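PDB 3SQZ: putative hydroxymethylglutaryl-CoA synthase, which probably makes hydroxymethylglutaryl-CoA as an acyltransferase of the thiolase fold, and holds coenzyme A in this crystal. Local coordinates for residues A[40-45]-A[190-195]; A[47-52]-A[78-83]. All coordinates share one frame; numbering follows the deposited sequence.

Contact 1. Residues A[40-45]-A[190-195]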
ATOM      1  N   ASP A  40      -1.575  15.902  -0.682  1.00 10.26           N
ATOM      2  CA  ASP A  40      -1.853  16.857   0.378  1.00 10.76           C
ATOM      3  C   ASP A  40      -1.902  16.187   1.746  1.00  9.94           C
ATOM      4  O   ASP A  40      -1.440  16.759   2.733  1.00 11.22           O
ATOM      5  CB  ASP A  40      -3.188  17.540   0.094  1.00 11.44           C
ATOM      6  CG  ASP A  40      -3.509  18.633   1.079  1.00 12.04           C
ATOM      7  OD1 ASP A  40      -2.691  19.568   1.236  1.00 12.00           O
ATOM      8  OD2 ASP A  40      -4.591  18.564   1.693  1.00 12.99           O
ATOM      9  N   LYS A  41      -2.503  15.000   1.796  1.00 10.27           N
ATOM     10  CA  LYS A  41      -2.641  14.239   3.032  1.00 10.55           C
ATOM     11  C   LYS A  41      -2.519  12.758   2.721  1.00 10.16           C
ATOM     12  O   LYS A  41      -2.899  12.319   1.629  1.00 10.39           O
ATOM     13  CB  LYS A  41      -3.975  14.541   3.730  1.00 12.99           C
ATOM     14  CG  LYS A  41      -4.026  15.963   4.309  1.00 15.07           C
ATOM     15  CD  LYS A  41      -5.297  16.261   5.093  1.00 15.45           C
ATOM     16  CE  LYS A  41      -6.500  16.392   4.168  1.00 15.52           C
ATOM     17  NZ  LYS A  41      -7.684  17.013   4.857  1.00 14.58           N
ATOM     18  N   ILE A  42      -1.979  12.005   3.680  1.00  9.98           N
ATOM     19  CA  ILE A  42      -1.868  10.554   3.604  1.00  9.82           C
ATOM     20  C   ILE A  42      -2.488   9.941   4.852  1.00  9.95           C
ATOM     21  O   ILE A  42      -2.124  10.312   5.970  1.00 11.22           O
ATOM     22  CB  ILE A  42      -0.396  10.081   3.506  1.00 10.21           C
ATOM     23  CG1 ILE A  42       0.331  10.742   2.334  1.00 11.19           C
ATOM     24  CG2 ILE A  42      -0.334   8.572   3.396  1.00 11.14           C
ATOM     25  CD1 ILE A  42       1.835  10.517   2.326  1.00 12.89           C
ATOM     26  N   GLY A  43      -3.435   9.027   4.652  1.00  9.31           N
ATOM     27  CA  GLY A  43      -4.031   8.280   5.741  1.00  9.79           C
ATOM     28  C   GLY A  43      -3.638   6.822   5.635  1.00  9.21           C
ATOM     29  O   GLY A  43      -3.353   6.324   4.538  1.00  9.35           O
ATOM     30  N   PHE A  44      -3.611   6.136   6.772  1.00  9.43           N
ATOM     31  CA  PHE A  44      -3.325   4.713   6.780  1.00 10.10           C
ATOM     32  C   PHE A  44      -4.170   4.006   7.813  1.00  9.74           C
ATOM     33  O   PHE A  44      -4.290   4.470   8.945  1.00 10.60           O
ATOM     34  CB  PHE A  44      -1.848   4.428   7.082  1.00 10.25           C
ATOM     35  CG  PHE A  44      -1.533   2.960   7.132  1.00 10.31           C
ATOM     36  CD1 PHE A  44      -1.599   2.195   5.976  1.00 10.60           C
ATOM     37  CD2 PHE A  44      -1.212   2.333   8.328  1.00 10.87           C
ATOM     38  CE1 PHE A  44      -1.338   0.838   6.007  1.00 11.35           C
ATOM     39  CE2 PHE A  44      -0.947   0.976   8.362  1.00 11.51           C
ATOM     40  CZ  PHE A  44      -1.011   0.227   7.203  1.00 11.29           C
ATOM     41  N   THR A  45      -4.742   2.876   7.431  1.00  9.61           N
ATOM     42  CA  THR A  45      -5.481   1.992   8.337  0.63 10.58           C
ATOM     43  C   THR A  45      -4.986   0.562   8.123  1.00 10.97           C
ATOM     44  O   THR A  45      -4.828   0.147   6.978  1.00 12.46           O
ATOM     45  CB  THR A  45      -7.026   2.055   8.076  0.63 11.97           C
ATOM     46  OG1 THR A  45      -7.518   3.369   8.380  0.63 12.21           O
ATOM     47  CG2 THR A  45      -7.798   1.029   8.914  0.63 13.11           C
ATOM     48  N   GLY A 190      -3.832  -3.797   4.786  1.00  9.08           N
ATOM     49  CA  GLY A 190      -3.862  -2.381   5.077  1.00  9.85           C
ATOM     50  C   GLY A 190      -4.282  -1.561   3.884  1.00  8.77           C
ATOM     51  O   GLY A 190      -4.378  -2.065   2.759  1.00  9.31           O
ATOM     52  N   SER A 191      -4.532  -0.286   4.142  1.00  8.56           N
ATOM     53  CA  SER A 191      -4.908   0.653   3.093  1.00  8.22           C
ATOM     54  C   SER A 191      -4.263   2.000   3.335  1.00  8.26           C
ATOM     55  O   SER A 191      -4.283   2.522   4.453  1.00  8.98           O
ATOM     56  CB  SER A 191      -6.423   0.849   3.043  1.00  8.87           C
ATOM     57  OG  SER A 191      -6.776   1.842   2.083  1.00  9.47           O
ATOM     58  N   ILE A 192      -3.729   2.568   2.258  1.00  8.64           N
ATOM     59  CA  ILE A 192      -3.269   3.943   2.204  1.00  8.76           C
ATOM     60  C   ILE A 192      -4.313   4.783   1.474  1.00  8.63           C
ATOM     61  O   ILE A 192      -4.829   4.366   0.433  1.00  9.83           O
ATOM     62  CB  ILE A 192      -1.929   4.034   1.440  1.00  9.67           C
ATOM     63  CG1 ILE A 192      -0.792   3.467   2.302  1.00 10.14           C
ATOM     64  CG2 ILE A 192      -1.650   5.462   0.982  1.00 10.76           C
ATOM     65  CD1 ILE A 192      -0.281   4.398   3.375  1.00 10.63           C
ATOM     66  N   ALA A 193      -4.643   5.942   2.032  1.00  8.32           N
ATOM     67  CA  ALA A 193      -5.472   6.937   1.348  1.00  8.81           C
ATOM     68  C   ALA A 193      -4.607   8.151   1.051  1.00  8.34           C
ATOM     69  O   ALA A 193      -3.863   8.607   1.916  1.00  9.32           O
ATOM     70  CB  ALA A 193      -6.651   7.339   2.220  1.00  9.45           C
ATOM     71  N   MET A 194      -4.705   8.678  -0.165  1.00  9.08           N
ATOM     72  CA  MET A 194      -3.987   9.889  -0.549  1.00 10.07           C
ATOM     73  C   MET A 194      -4.972  10.891  -1.122  1.00  9.88           C
ATOM     74  O   MET A 194      -5.747  10.557  -2.021  1.00 11.18           O
ATOM     75  CB  MET A 194      -2.880   9.571  -1.558  1.00 10.58           C
ATOM     76  CG  MET A 194      -1.759   8.764  -0.933  1.00 11.12           C
ATOM     77  SD  MET A 194      -0.493   8.168  -2.067  1.00 13.14           S
ATOM     78  CE  MET A 194      -1.402   6.883  -2.920  1.00 14.04           C
ATOM     79  N   LEU A 195      -4.967  12.099  -0.579  1.00 10.14           N
ATOM     80  CA  LEU A 195      -5.763  13.185  -1.117  1.00 10.45           C
ATOM     81  C   LEU A 195      -4.880  14.015  -2.022  1.00 10.22           C
ATOM     82  O   LEU A 195      -3.841  14.530  -1.580  1.00 11.15           O
ATOM     83  CB  LEU A 195      -6.313  14.036   0.017  1.00 11.82           C
ATOM     84  CG  LEU A 195      -7.243  15.159  -0.444  1.00 13.92           C
ATOM     85  CD1 LEU A 195      -8.562  14.595  -0.986  1.00 13.23           C
ATOM     86  CD2 LEU A 195      -7.489  16.136   0.682  1.00 16.41           C
TER
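With its ring carbon CG anti to the backbone N (chi1 178°), Phe-44 lays its ring obliquely against Ile-192, whose second torsion (chi2 -79°) folds the terminal methyl back toward the neighbouring strand. Phe-44 CD1 thus meets Ile-192 CD1 at 3.7 Å and also lies 3.1 Å from Ser-191 O. On the same face Ile-42 CG2 approaches Ile-192 CG2 to 4.2 Å; Met-194 lends only its CG, near Ile-42 CG1, its end leading away from strand 40-45. The backbones run antiparallel, joined by six hydrogen bonds. Gly-43 and Ala-193 form a hydrogen-bonded pair: Gly-43 N reaches Ala-193 O at 2.8 Å, while the return bond from Ala-193 N comes to Gly-43 O from above the carbonyl plane. Thr-45 and Ser-191 form a second such pair, its two bonds nearly in line with their carbonyls. At the other end Asp-40 N binds Leu-195 O at 2.8 Å, almost in line with the carbonyl. Leu-195 lies alongside Lys-41, its CD2 3.6 Å from Lys-41 CE; the lysine ammonium goes on to a salt bridge with Asp-101, and the Asp-40 carboxylate to one with Arg-201. The pair lies in the middle of the large mixed sheet of this thiolase-fold protein, strand 166-175 bonding to the far edge of 190-195. Helix 315-326 covers the Phe-44 and Ile-192 face, and helix 85-94 packs on the face of Thr-45, Ser-191 and Ala-193.

Contact 2. Residues A[47-52]-A[78-83]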
ATOM      1  N   SER A  47      -5.570  -3.663   9.913  1.00  9.79           N
ATOM      2  CA  SER A  47      -6.512  -4.450  10.684  1.00  9.78           C
ATOM      3  C   SER A  47      -6.150  -4.410  12.172  1.00  9.56           C
ATOM      4  O   SER A  47      -5.137  -3.816  12.573  1.00 10.48           O
ATOM      5  CB  SER A  47      -6.536  -5.882  10.166  1.00 11.82           C
ATOM      6  OG  SER A  47      -5.223  -6.394  10.131  1.00 13.55           O
ATOM      7  N   GLN A  48      -6.984  -5.039  12.991  1.00  9.87           N
ATOM      8  CA  GLN A  48      -6.871  -4.918  14.441  1.00 10.14           C
ATOM      9  C   GLN A  48      -6.138  -6.085  15.103  1.00  9.48           C
ATOM     10  O   GLN A  48      -6.065  -6.146  16.325  1.00 10.57           O
ATOM     11  CB  GLN A  48      -8.262  -4.763  15.062  1.00 11.41           C
ATOM     12  CG  GLN A  48      -9.088  -3.634  14.470  1.00 11.70           C
ATOM     13  CD  GLN A  48      -8.436  -2.272  14.601  1.00 12.73           C
ATOM     14  OE1 GLN A  48      -8.390  -1.493  13.638  1.00 14.49           O
ATOM     15  NE2 GLN A  48      -7.956  -1.961  15.788  1.00 13.53           N
ATOM     16  N   TYR A  49      -5.602  -6.993  14.293  1.00  9.74           N
ATOM     17  CA  TYR A  49      -4.933  -8.200  14.782  1.00  9.57           C
ATOM     18  C   TYR A  49      -3.537  -8.301  14.180  1.00  9.16           C
ATOM     19  O   TYR A  49      -3.279  -7.791  13.085  1.00  9.72           O
ATOM     20  CB  TYR A  49      -5.715  -9.451  14.383  1.00 10.29           C
ATOM     21  CG  TYR A  49      -7.121  -9.519  14.911  1.00 10.73           C
ATOM     22  CD1 TYR A  49      -7.396 -10.047  16.169  1.00 11.00           C
ATOM     23  CD2 TYR A  49      -8.180  -9.065  14.141  1.00 12.65           C
ATOM     24  CE1 TYR A  49      -8.690 -10.123  16.640  1.00 12.29           C
ATOM     25  CE2 TYR A  49      -9.479  -9.133  14.605  1.00 13.80           C
ATOM     26  CZ  TYR A  49      -9.732  -9.664  15.853  1.00 13.21           C
ATOM     27  OH  TYR A  49     -11.039  -9.727  16.296  1.00 14.71           O
ATOM     28  N   VAL A  50      -2.651  -8.999  14.882  1.00  9.54           N
ATOM     29  CA  VAL A  50      -1.283  -9.167  14.425  1.00  9.66           C
ATOM     30  C   VAL A  50      -0.827 -10.602  14.651  1.00  9.59           C
ATOM     31  O   VAL A  50      -1.175 -11.226  15.656  1.00 10.71           O
ATOM     32  CB  VAL A  50      -0.328  -8.158  15.131  1.00 10.36           C
ATOM     33  CG1 VAL A  50      -0.357  -8.311  16.661  1.00 11.00           C
ATOM     34  CG2 VAL A  50       1.087  -8.268  14.593  1.00 10.83           C
ATOM     35  N   LEU A  51      -0.071 -11.121  13.687  1.00  9.80           N
ATOM     36  CA  LEU A  51       0.615 -12.397  13.810  1.00 10.57           C
ATOM     37  C   LEU A  51       2.101 -12.098  13.948  1.00 10.21           C
ATOM     38  O   LEU A  51       2.722 -11.528  13.048  1.00 10.77           O
ATOM     39  CB  LEU A  51       0.359 -13.267  12.580  1.00 11.36           C
ATOM     40  CG  LEU A  51       1.121 -14.590  12.542  1.00 12.34           C
ATOM     41  CD1 LEU A  51       0.694 -15.526  13.674  1.00 14.01           C
ATOM     42  CD2 LEU A  51       0.918 -15.261  11.192  1.00 13.54           C
ATOM     43  N   ASN A  52       2.669 -12.469  15.087  1.00 11.16           N
ATOM     44  CA  ASN A  52       4.089 -12.253  15.306  1.00 12.72           C
ATOM     45  C   ASN A  52       4.890 -13.344  14.590  1.00 11.90           C
ATOM     46  O   ASN A  52       4.551 -14.528  14.669  1.00 13.29           O
ATOM     47  CB  ASN A  52       4.385 -12.163  16.805  1.00 14.99           C
ATOM     48  CG  ASN A  52       3.876 -10.857  17.410  1.00 17.77           C
ATOM     49  OD1 ASN A  52       3.882  -9.812  16.754  1.00 19.74           O
ATOM     50  ND2 ASN A  52       3.425 -10.913  18.656  1.00 20.16           N
ATOM     51  N   ILE A  78      -3.242  -9.118  10.389  1.00  9.70           N
ATOM     52  CA  ILE A  78      -4.202 -10.147  10.009  1.00  9.91           C
ATOM     53  C   ILE A  78      -5.592  -9.538  10.049  1.00  9.46           C
ATOM     54  O   ILE A  78      -5.967  -8.884  11.024  1.00 10.12           O
ATOM     55  CB  ILE A  78      -4.119 -11.362  10.963  1.00 10.26           C
ATOM     56  CG1 ILE A  78      -2.757 -12.056  10.830  1.00 11.22           C
ATOM     57  CG2 ILE A  78      -5.275 -12.334  10.721  1.00 11.37           C
ATOM     58  CD1 ILE A  78      -2.430 -12.543   9.431  1.00 13.30           C
ATOM     59  N   ALA A  79      -6.353  -9.747   8.976  1.00 10.02           N
ATOM     60  CA  ALA A  79      -7.704  -9.206   8.860  1.00 10.40           C
ATOM     61  C   ALA A  79      -8.744 -10.309   9.011  1.00 10.54           C
ATOM     62  O   ALA A  79      -8.622 -11.360   8.385  1.00 11.23           O
ATOM     63  CB  ALA A  79      -7.886  -8.524   7.518  1.00 11.31           C
ATOM     64  N   PRO A  80      -9.778 -10.072   9.831  1.00 10.22           N
ATOM     65  CA  PRO A  80     -10.915 -10.989   9.899  1.00 10.90           C
ATOM     66  C   PRO A  80     -11.806 -10.780   8.680  1.00 10.50           C
ATOM     67  O   PRO A  80     -11.643  -9.812   7.938  1.00 10.74           O
ATOM     68  CB  PRO A  80     -11.645 -10.523  11.153  1.00 11.60           C
ATOM     69  CG  PRO A  80     -11.426  -9.039  11.142  1.00 11.64           C
ATOM     70  CD  PRO A  80     -10.019  -8.846  10.611  1.00 10.74           C
ATOM     71  N   ILE A  81     -12.769 -11.677   8.499  1.00 11.39           N
ATOM     72  CA  ILE A  81     -13.640 -11.646   7.337  1.00 11.72           C
ATOM     73  C   ILE A  81     -14.441 -10.342   7.240  1.00 11.22           C
ATOM     74  O   ILE A  81     -14.858  -9.942   6.156  1.00 12.66           O
ATOM     75  CB  ILE A  81     -14.579 -12.878   7.339  1.00 13.23           C
ATOM     76  CG1 ILE A  81     -15.266 -13.040   5.983  1.00 14.80           C
ATOM     77  CG2 ILE A  81     -15.592 -12.816   8.490  1.00 13.53           C
ATOM     78  CD1 ILE A  81     -15.896 -14.405   5.783  1.00 15.71           C
ATOM     79  N   THR A  82     -14.641  -9.668   8.368  1.00 11.28           N
ATOM     80  CA  THR A  82     -15.466  -8.467   8.399  1.00 11.50           C
ATOM     81  C   THR A  82     -14.677  -7.176   8.136  1.00 10.56           C
ATOM     82  O   THR A  82     -15.251  -6.088   8.130  1.00 11.13           O
ATOM     83  CB  THR A  82     -16.199  -8.355   9.735  1.00 12.15           C
ATOM     84  OG1 THR A  82     -15.221  -8.382  10.777  1.00 12.04           O
ATOM     85  CG2 THR A  82     -17.165  -9.522   9.927  1.00 13.35           C
ATOM     86  N   ASP A  83     -13.370  -7.296   7.904  1.00 10.40           N
ATOM     87  CA  ASP A  83     -12.529  -6.136   7.593  1.00 10.51           C
ATOM     88  C   ASP A  83     -11.861  -6.441   6.253  1.00 10.42           C
ATOM     89  O   ASP A  83     -10.906  -7.220   6.193  1.00 12.13           O
ATOM     90  CB  ASP A  83     -11.477  -5.948   8.696  1.00 11.25           C
ATOM     91  CG  ASP A  83     -11.096  -4.479   8.947  1.00 11.41           C
ATOM     92  OD1 ASP A  83     -11.480  -3.575   8.169  1.00 11.68           O
ATOM     93  OD2 ASP A  83     -10.380  -4.234   9.944  1.00 12.35           O
TER
HETATM   94  O   HOH W   1      -9.460  -5.933  11.864  1.00 10.83           O
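Tyr-49 and Pro-80 cross at about a right angle, the ring atom CE2 of the tyrosine resting 4.0 Å from CG of the proline. The carbonyl oxygen of Ile-78 lies at the edge of the same tyrosine ring, near its plane, and 3.4 Å from Tyr-49 CB. Beyond the ring, the phenol oxygen is bonded to the backbone N of Gln-403. Ile-78 extends its CG1 along the strand to Leu-51 CB, 3.8 Å away; Tyr-381 and Phe-385 of helix 378-385 also pack on this isoleucine. Here the end of strand 75-78 runs antiparallel to strand 49-52, the central strand of a small three-stranded sheet completed by 374-375. Ile-78 N gives a nearly straight bond to Tyr-49 O (3.0 Å, 174° at the hydrogen), yet stands well above that carbonyl's plane. Ser-47 holds the carbonyl of Ile-78: with OG set between its backbone N and carbonyl carbon (chi1 53°), the hydroxyl donates to Ile-78 O at 2.7 Å, from almost directly above the carbonyl plane. Past Pro-80 the chain folds through a type I turn, closed by Asp-83 N to Pro-80 O at 3.1 Å, which brings Asp-83 back toward Ser-47. One water bridges Gln-48 N, from which it accepts, and Asp-83 OD2, to which it donates, while OD1 of that carboxylate bonds to Thr-87.

The centres of the two contacts are 19 Å apart, contact 1 about 9 Å and contact 2 about 16 Å from the centre of the chain. Strand 37-45 of the large mixed sheet leads through a short connection into strand 49-52 of the small one, so residues 40-45 and 47-52 are nearly continuous. Contact 2 closes first along the chain, at 78-83; contact 1 closes only when strand 188-198 returns, and therefore encloses it. Helix 85-94 follows 78-83 and then packs on contact 1. The chain thus passes from the central sheet to a peripheral sheet and back; all four segments belong to the family's N-terminal region.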